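Local coordinates for protein transcriptional regulator, MarR family (Silicibacter pomeroyi DSS-3, PDB 3BOQ) that probably acts as a dimeric DNA-binding transcription factor of the winged-helix MarR family, at residues T43-A48 against L113-Q118. Numbering follows the deposited sequence.
Sequences TGLSLA and LTTFKQ
Leu45 and Thr115 show how the turn between two helices can rest on a third through a few methyl groups. CD2 of Leu45 approaches CG2 of Thr115 to 3.9 Å, the side chains slanting across each other, and CG2 of Thr43 flanks the same threonine methyl more loosely, 4.5 Å from Thr115 CG2. Thr43 and Leu45 both direct CB toward helix 110-130, and the methyl of Thr115 faces an aliphatic group from each. The contact is purely van der Waals and small, burying 116 Å².

The polar part of Thr115 is taken up within its own helix. With OG1 beside the backbone N (chi1 -68°) and CG2 anti to that N, the methyl is presented to the turn while OG1 hydrogen-bonds the carbonyl O of Ala111.

Gly44 leaves the helical conformation with positive phi (73°), and the chain bends sharply there; Ser46 then takes the N-cap position, without a capping bond from its side chain.

The corner joins helix 12-43 to helix 47-58 and rests against helix 110-130, where Thr43 and Leu45 also touch Ala119; Leu45 further reaches Met53, and the ring of Phe116 meets that of Phe50, their planes about 15° apart.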
loop_
_atom_site.group_PDB
_atom_site.type_symbol
_atom_site.label_atom_id
_atom_site.label_comp_id
_atom_site.label_asym_id
_atom_site.label_seq_id
_atom_site.Cartn_x
_atom_site.Cartn_y
_atom_site.Cartn_z
ATOM N N THR B 43 3.539 1.551 -20.842
ATOM C CA THR B 43 2.132 1.492 -21.225
ATOM C C THR B 43 1.432 2.865 -21.053
ATOM O O THR B 43 0.356 3.099 -21.607
ATOM C CB THR B 43 1.425 0.438 -20.290
ATOM O OG1 THR B 43 1.876 -0.883 -20.617
ATOM C CG2 THR B 43 -0.073 0.470 -20.391
ATOM N N GLY B 44 2.019 3.757 -20.260
ATOM C CA GLY B 44 1.390 5.035 -19.977
ATOM C C GLY B 44 0.193 4.925 -19.045
ATOM O O GLY B 44 -0.527 5.887 -18.852
ATOM N N LEU B 45 -0.012 3.733 -18.484
ATOM C CA LEU B 45 -0.994 3.438 -17.448
ATOM C C LEU B 45 -0.355 3.353 -16.063
ATOM O O LEU B 45 0.731 2.767 -15.884
ATOM C CB LEU B 45 -1.651 2.103 -17.719
ATOM C CG LEU B 45 -3.059 2.092 -18.279
ATOM C CD1 LEU B 45 -3.247 3.154 -19.321
ATOM C CD2 LEU B 45 -3.311 0.692 -18.838
ATOM N N SER B 46 -1.051 3.963 -15.106
ATOM C CA SER B 46 -0.775 3.881 -13.679
ATOM C C SER B 46 -1.224 2.551 -13.166
ATOM O O SER B 46 -2.125 1.938 -13.743
ATOM C CB SER B 46 -1.647 4.898 -12.951
ATOM O OG SER B 46 -0.850 5.971 -12.592
ATOM N N LEU B 47 -0.665 2.139 -12.036
ATOM C CA LEU B 47 -1.205 0.999 -11.352
ATOM C C LEU B 47 -2.662 1.253 -10.936
ATOM O O LEU B 47 -3.509 0.376 -11.101
ATOM C CB LEU B 47 -0.328 0.639 -10.156
ATOM C CG LEU B 47 -0.354 -0.809 -9.694
ATOM C CD1 LEU B 47 -0.121 -1.752 -10.880
ATOM C CD2 LEU B 47 0.674 -1.036 -8.538
ATOM N N ALA B 48 -2.947 2.447 -10.390
ATOM C CA ALA B 48 -4.325 2.827 -10.030
ATOM C C ALA B 48 -5.287 2.678 -11.245
ATOM O O ALA B 48 -6.375 2.102 -11.113
ATOM C CB ALA B 48 -4.363 4.238 -9.443
ATOM N N LEU B 113 -9.913 -1.923 -23.950
ATOM C CA LEU B 113 -9.769 -3.365 -23.748
ATOM C C LEU B 113 -8.516 -3.967 -24.431
ATOM O O LEU B 113 -7.857 -4.819 -23.855
ATOM C CB LEU B 113 -11.057 -4.103 -24.148
ATOM C CG LEU B 113 -11.135 -5.629 -24.030
ATOM C CD1 LEU B 113 -11.004 -6.120 -22.568
ATOM C CD2 LEU B 113 -12.428 -6.122 -24.672
ATOM N N THR B 114 -8.185 -3.518 -25.639
ATOM C CA THR B 114 -6.902 -3.843 -26.275
ATOM C C THR B 114 -5.700 -3.397 -25.421
ATOM O O THR B 114 -4.759 -4.165 -25.247
ATOM C CB THR B 114 -6.804 -3.203 -27.672
ATOM O OG1 THR B 114 -7.699 -3.874 -28.567
ATOM C CG2 THR B 114 -5.370 -3.284 -28.218
ATOM N N THR B 115 -5.734 -2.157 -24.917
ATOM C CA THR B 115 -4.675 -1.602 -24.067
ATOM C C THR B 115 -4.577 -2.443 -22.775
ATOM O O THR B 115 -3.481 -2.764 -22.321
ATOM C CB THR B 115 -4.903 -0.069 -23.752
ATOM O OG1 THR B 115 -4.739 0.712 -24.945
ATOM C CG2 THR B 115 -3.906 0.462 -22.716
ATOM N N PHE B 116 -5.723 -2.825 -22.217
ATOM C CA PHE B 116 -5.753 -3.596 -21.000
ATOM C C PHE B 116 -5.013 -4.936 -21.115
ATOM O O PHE B 116 -4.237 -5.304 -20.227
ATOM C CB PHE B 116 -7.191 -3.842 -20.509
ATOM C CG PHE B 116 -7.221 -4.701 -19.291
ATOM C CD1 PHE B 116 -6.798 -4.179 -18.057
ATOM C CD2 PHE B 116 -7.527 -6.060 -19.391
ATOM C CE1 PHE B 116 -6.732 -4.983 -16.938
ATOM C CE2 PHE B 116 -7.480 -6.888 -18.262
ATOM C CZ PHE B 116 -7.081 -6.355 -17.032
ATOM N N LYS B 117 -5.265 -5.667 -22.202
ATOM C CA LYS B 117 -4.612 -6.946 -22.435
ATOM C C LYS B 117 -3.091 -6.795 -22.613
ATOM O O LYS B 117 -2.329 -7.553 -21.999
ATOM C CB LYS B 117 -5.268 -7.705 -23.596
ATOM C CG LYS B 117 -6.753 -7.971 -23.336
ATOM C CD LYS B 117 -7.457 -8.762 -24.449
ATOM C CE LYS B 117 -8.984 -8.726 -24.241
ATOM N NZ LYS B 117 -9.772 -9.398 -25.312
ATOM N N GLN B 118 -2.649 -5.823 -23.416
ATOM C CA GLN B 118 -1.216 -5.528 -23.524
ATOM C C GLN B 118 -0.654 -5.139 -22.159
ATOM O O GLN B 118 0.454 -5.545 -21.819
ATOM C CB GLN B 118 -0.912 -4.398 -24.534
ATOM C CG GLN B 118 -1.404 -4.590 -25.982
ATOM C CD GLN B 118 -1.199 -3.320 -26.843
ATOM O OE1 GLN B 118 -1.724 -2.241 -26.545
ATOM N NE2 GLN B 118 -0.429 -3.456 -27.912
#